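Local coordinates for protein 2,3-dimethylmalate lyase (Aspergillus niger, PDB 3FA4) that belongs to the phosphoenolpyruvate phosphomutase family of TIM-barrel enzymes, forms a four-chain assembly and carries a magnesium ion, at residues Gly168-Arg180 with Ala198-Leu210. Residues are numbered along the deposited sequence; the frame is centred on the assembly and turned at random.
Sequences GYEESVARLRAAR and ARQVIQDLAGWPL
Arg180 lies flat over the indole of Trp208. Arg180 CB sits 3.6 Å from the centroid of the six-membered ring of Trp208, 13° off the normal, a CH-pi contact. The rest of the chain runs out extended across the indole, with CG anti to the backbone N (chi1 177°). The guanidinium ends over Trp208 CB, almost parallel to the ring. Water 1 lies at the guanidinium edge, accepts from Arg180 NH1 and donates to Ala206 O at 2.7 Å. The indole NE1 hydrogen-bonds to Ala184 O.

Leu176 CD1 meets Leu205 CD1 at 3.5 Å, the two side chains crossing at about a right angle. Leu176 is on helix 169-181 and Leu205 just past the end of helix 195-204. These are successive outer helices of the TIM barrel, joined through strand 186-189. The axes of segments 169-180 and 198-204 cross at -35°. Val173 CG2 touches Val201 CG2 and also lies over one face of the Tyr169 ring.

The Tyr169 side chain reaches across to the other helix. Tyr169 OH donates to Asp204 OD2 at 2.5 Å, on the anti side but well out of the carboxylate plane. Tyr169 OH also lies 3.2 Å from Val201 CA. Asp204 O accepts a hydrogen bond from Arg177 NH2 at 3.0 Å. Arg177 CG crosses Leu205 CD2 at a slant, 3.5 Å away, while Val173 CG1 covers one face of the Arg177 guanidinium.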
loop_
_atom_site.group_PDB
_atom_site.type_symbol
_atom_site.label_atom_id
_atom_site.label_comp_id
_atom_site.label_asym_id
_atom_site.label_seq_id
_atom_site.Cartn_x
_atom_site.Cartn_y
_atom_site.Cartn_z
ATOM N N GLY B 168 36.223 10.082 -10.944
ATOM C CA GLY B 168 36.953 11.317 -10.620
ATOM C C GLY B 168 36.314 12.558 -11.175
ATOM O O GLY B 168 35.376 12.479 -11.974
ATOM N N TYR B 169 36.823 13.710 -10.755
ATOM C CA TYR B 169 36.145 14.996 -10.975
ATOM C C TYR B 169 35.661 15.314 -12.395
ATOM O O TYR B 169 34.517 15.637 -12.568
ATOM C CB TYR B 169 36.962 16.136 -10.401
ATOM C CG TYR B 169 36.289 17.465 -10.527
ATOM C CD1 TYR B 169 35.323 17.886 -9.584
ATOM C CD2 TYR B 169 36.608 18.309 -11.593
ATOM C CE1 TYR B 169 34.725 19.160 -9.694
ATOM C CE2 TYR B 169 35.993 19.579 -11.721
ATOM C CZ TYR B 169 35.052 19.986 -10.799
ATOM O OH TYR B 169 34.507 21.232 -10.971
ATOM N N GLU B 170 36.513 15.245 -13.411
ATOM C CA GLU B 170 36.099 15.669 -14.757
ATOM C C GLU B 170 35.003 14.814 -15.370
ATOM O O GLU B 170 34.256 15.284 -16.211
ATOM C CB GLU B 170 37.272 15.649 -15.730
ATOM C CG GLU B 170 38.146 16.848 -15.659
ATOM C CD GLU B 170 38.820 17.119 -17.006
ATOM O OE1 GLU B 170 38.993 16.173 -17.880
ATOM O OE2 GLU B 170 39.158 18.312 -17.201
ATOM N N GLU B 171 34.938 13.545 -14.988
ATOM C CA GLU B 171 33.954 12.636 -15.545
ATOM C C GLU B 171 32.650 13.029 -14.906
ATOM O O GLU B 171 31.602 13.020 -15.590
ATOM C CB GLU B 171 34.296 11.151 -15.267
ATOM C CG GLU B 171 33.257 10.049 -15.763
ATOM C CD GLU B 171 32.701 10.247 -17.189
ATOM O OE1 GLU B 171 33.141 11.156 -17.934
ATOM O OE2 GLU B 171 31.783 9.489 -17.584
ATOM N N SER B 172 32.726 13.392 -13.618
ATOM C CA SER B 172 31.567 13.822 -12.800
ATOM C C SER B 172 30.925 15.054 -13.406
ATOM O O SER B 172 29.725 15.119 -13.611
ATOM C CB SER B 172 32.012 14.190 -11.383
ATOM O OG SER B 172 32.211 13.027 -10.624
ATOM N N VAL B 173 31.767 16.029 -13.684
ATOM C CA VAL B 173 31.342 17.259 -14.334
ATOM C C VAL B 173 30.752 16.955 -15.751
ATOM O O VAL B 173 29.698 17.477 -16.050
ATOM C CB VAL B 173 32.389 18.337 -14.195
ATOM C CG1 VAL B 173 32.027 19.493 -14.995
ATOM C CG2 VAL B 173 32.418 18.758 -12.755
ATOM N N ALA B 174 31.390 16.068 -16.545
ATOM C CA ALA B 174 30.851 15.547 -17.815
ATOM C C ALA B 174 29.446 14.987 -17.760
ATOM O O ALA B 174 28.609 15.360 -18.583
ATOM C CB ALA B 174 31.795 14.471 -18.469
ATOM N N ARG B 175 29.194 14.093 -16.812
ATOM C CA ARG B 175 27.873 13.487 -16.612
ATOM C C ARG B 175 26.828 14.538 -16.134
ATOM O O ARG B 175 25.642 14.506 -16.545
ATOM C CB ARG B 175 27.950 12.319 -15.593
ATOM C CG ARG B 175 28.621 11.039 -16.083
ATOM C CD ARG B 175 28.834 10.087 -14.980
ATOM N NE ARG B 175 29.355 8.832 -15.531
ATOM C CZ ARG B 175 28.683 7.685 -15.590
ATOM N NH1 ARG B 175 27.464 7.550 -15.083
ATOM N NH2 ARG B 175 29.224 6.662 -16.168
ATOM N N LEU B 176 27.246 15.448 -15.265
ATOM C CA LEU B 176 26.345 16.594 -14.937
ATOM C C LEU B 176 25.912 17.397 -16.131
ATOM O O LEU B 176 24.737 17.633 -16.270
ATOM C CB LEU B 176 26.892 17.520 -13.839
ATOM C CG LEU B 176 26.828 16.820 -12.479
ATOM C CD1 LEU B 176 27.475 17.676 -11.428
ATOM C CD2 LEU B 176 25.375 16.378 -12.130
ATOM N N ARG B 177 26.871 17.825 -16.958
ATOM C CA ARG B 177 26.643 18.618 -18.186
ATOM C C ARG B 177 25.784 17.830 -19.199
ATOM O O ARG B 177 24.877 18.377 -19.796
ATOM C CB ARG B 177 27.986 18.943 -18.832
ATOM C CG ARG B 177 28.636 20.160 -18.291
ATOM C CD ARG B 177 29.964 20.428 -18.998
ATOM N NE ARG B 177 30.690 21.561 -18.385
ATOM C CZ ARG B 177 32.029 21.653 -18.255
ATOM N NH1 ARG B 177 32.876 20.678 -18.657
ATOM N NH2 ARG B 177 32.527 22.729 -17.682
ATOM N N ALA B 178 26.013 16.534 -19.365
ATOM C CA ALA B 178 25.107 15.762 -20.194
ATOM C C ALA B 178 23.666 15.879 -19.638
ATOM O O ALA B 178 22.734 16.041 -20.389
ATOM C CB ALA B 178 25.560 14.335 -20.279
ATOM N N ALA B 179 23.469 15.814 -18.331
ATOM C CA ALA B 179 22.107 15.847 -17.785
ATOM C C ALA B 179 21.500 17.275 -17.785
ATOM O O ALA B 179 20.302 17.442 -17.885
ATOM C CB ALA B 179 22.053 15.225 -16.421
ATOM N N ARG B 180 22.338 18.282 -17.670
ATOM C CA ARG B 180 21.898 19.660 -17.860
ATOM C C ARG B 180 21.386 19.866 -19.271
ATOM O O ARG B 180 20.364 20.513 -19.459
ATOM C CB ARG B 180 23.040 20.658 -17.598
ATOM C CG ARG B 180 22.648 22.112 -17.850
ATOM C CD ARG B 180 23.871 22.986 -17.774
ATOM N NE ARG B 180 23.512 24.400 -17.834
ATOM C CZ ARG B 180 24.363 25.438 -17.668
ATOM N NH1 ARG B 180 25.659 25.196 -17.427
ATOM N NH2 ARG B 180 23.923 26.718 -17.767
ATOM N N ALA B 198 34.331 22.360 -4.277
ATOM C CA ALA B 198 32.997 22.952 -4.253
ATOM C C ALA B 198 32.944 24.304 -4.943
ATOM O O ALA B 198 31.964 24.614 -5.617
ATOM C CB ALA B 198 32.497 23.045 -2.820
ATOM N N ARG B 199 33.982 25.116 -4.779
ATOM C CA ARG B 199 34.112 26.320 -5.559
ATOM C C ARG B 199 34.311 26.041 -7.075
ATOM O O ARG B 199 33.615 26.615 -7.876
ATOM C CB ARG B 199 35.205 27.206 -4.986
ATOM C CG ARG B 199 34.940 27.647 -3.542
ATOM C CD ARG B 199 35.987 28.730 -3.053
ATOM N NE ARG B 199 35.823 28.822 -1.618
ATOM C CZ ARG B 199 36.629 28.260 -0.716
ATOM N NH1 ARG B 199 37.766 27.636 -1.093
ATOM N NH2 ARG B 199 36.300 28.337 0.574
ATOM N N GLN B 200 35.200 25.103 -7.450
ATOM C CA GLN B 200 35.377 24.700 -8.852
ATOM C C GLN B 200 34.064 24.261 -9.530
ATOM O O GLN B 200 33.794 24.680 -10.689
ATOM C CB GLN B 200 36.460 23.612 -9.005
ATOM C CG GLN B 200 36.977 23.448 -10.434
ATOM C CD GLN B 200 37.648 24.721 -10.912
ATOM O OE1 GLN B 200 37.311 25.312 -11.949
ATOM N NE2 GLN B 200 38.580 25.191 -10.102
ATOM N N VAL B 201 33.246 23.448 -8.866
ATOM C CA VAL B 201 32.084 22.859 -9.558
ATOM C C VAL B 201 31.012 23.902 -9.786
ATOM O O VAL B 201 30.314 23.836 -10.793
ATOM C CB VAL B 201 31.528 21.538 -8.921
ATOM C CG1 VAL B 201 30.878 21.815 -7.612
ATOM C CG2 VAL B 201 30.559 20.788 -9.876
ATOM N N ILE B 202 30.915 24.883 -8.868
ATOM C CA ILE B 202 30.073 26.055 -9.061
ATOM C C ILE B 202 30.523 26.811 -10.321
ATOM O O ILE B 202 29.696 27.177 -11.164
ATOM C CB ILE B 202 30.025 26.957 -7.789
ATOM C CG1 ILE B 202 29.166 26.271 -6.742
ATOM C CG2 ILE B 202 29.439 28.373 -8.080
ATOM C CD1 ILE B 202 29.580 26.590 -5.358
ATOM N N GLN B 203 31.823 27.024 -10.467
ATOM C CA GLN B 203 32.372 27.714 -11.651
ATOM C C GLN B 203 32.276 26.905 -12.948
ATOM O O GLN B 203 31.973 27.460 -13.969
ATOM C CB GLN B 203 33.807 28.172 -11.378
ATOM C CG GLN B 203 34.611 28.467 -12.646
ATOM C CD GLN B 203 36.081 28.805 -12.372
ATOM O OE1 GLN B 203 36.385 29.596 -11.443
ATOM N NE2 GLN B 203 37.009 28.251 -13.208
ATOM N N ASP B 204 32.485 25.587 -12.882
ATOM C CA ASP B 204 32.373 24.667 -13.991
ATOM C C ASP B 204 30.990 24.480 -14.586
ATOM O O ASP B 204 30.850 24.289 -15.813
ATOM C CB ASP B 204 32.960 23.312 -13.602
ATOM C CG ASP B 204 34.479 23.321 -13.618
ATOM O OD1 ASP B 204 35.061 24.295 -14.130
ATOM O OD2 ASP B 204 35.110 22.398 -13.120
ATOM N N LEU B 205 29.973 24.534 -13.730
ATOM C CA LEU B 205 28.598 24.462 -14.164
ATOM C C LEU B 205 27.939 25.791 -13.877
ATOM O O LEU B 205 26.831 25.848 -13.393
ATOM C CB LEU B 205 27.876 23.331 -13.427
ATOM C CG LEU B 205 28.439 21.958 -13.817
ATOM C CD1 LEU B 205 28.034 20.888 -12.795
ATOM C CD2 LEU B 205 27.954 21.619 -15.179
ATOM N N ALA B 206 28.656 26.870 -14.170
ATOM C CA ALA B 206 28.206 28.248 -13.886
ATOM C C ALA B 206 26.846 28.500 -14.457
ATOM O O ALA B 206 26.532 28.179 -15.651
ATOM C CB ALA B 206 29.211 29.291 -14.485
ATOM N N GLY B 207 26.029 29.125 -13.637
ATOM C CA GLY B 207 24.709 29.542 -14.123
ATOM C C GLY B 207 23.645 28.470 -13.978
ATOM O O GLY B 207 22.487 28.762 -14.140
ATOM N N TRP B 208 24.036 27.238 -13.666
ATOM C CA TRP B 208 23.087 26.125 -13.391
ATOM C C TRP B 208 23.025 25.907 -11.884
ATOM O O TRP B 208 24.082 25.809 -11.320
ATOM C CB TRP B 208 23.624 24.813 -13.981
ATOM C CG TRP B 208 22.630 23.726 -14.168
ATOM C CD1 TRP B 208 21.339 23.840 -14.575
ATOM C CD2 TRP B 208 22.885 22.297 -14.017
ATOM N NE1 TRP B 208 20.772 22.558 -14.698
ATOM C CE2 TRP B 208 21.701 21.621 -14.357
ATOM C CE3 TRP B 208 24.022 21.541 -13.634
ATOM C CZ2 TRP B 208 21.606 20.258 -14.322
ATOM C CZ3 TRP B 208 23.944 20.173 -13.627
ATOM C CH2 TRP B 208 22.749 19.538 -13.959
ATOM N N PRO B 209 21.810 25.811 -11.251
ATOM C CA PRO B 209 21.740 25.650 -9.805
ATOM C C PRO B 209 22.337 24.347 -9.345
ATOM O O PRO B 209 22.154 23.283 -9.979
ATOM C CB PRO B 209 20.226 25.698 -9.486
ATOM C CG PRO B 209 19.614 26.292 -10.655
ATOM C CD PRO B 209 20.461 25.914 -11.826
ATOM N N LEU B 210 23.083 24.426 -8.266
ATOM C CA LEU B 210 23.607 23.246 -7.656
ATOM C C LEU B 210 23.225 23.087 -6.227
ATOM O O LEU B 210 22.844 24.020 -5.588
ATOM C CB LEU B 210 25.097 23.087 -7.879
ATOM C CG LEU B 210 25.731 23.352 -9.242
ATOM C CD1 LEU B 210 27.177 23.379 -9.130
ATOM C CD2 LEU B 210 25.351 22.348 -10.228
HETATM O O HOH W 1 28.395 26.894 -17.154
#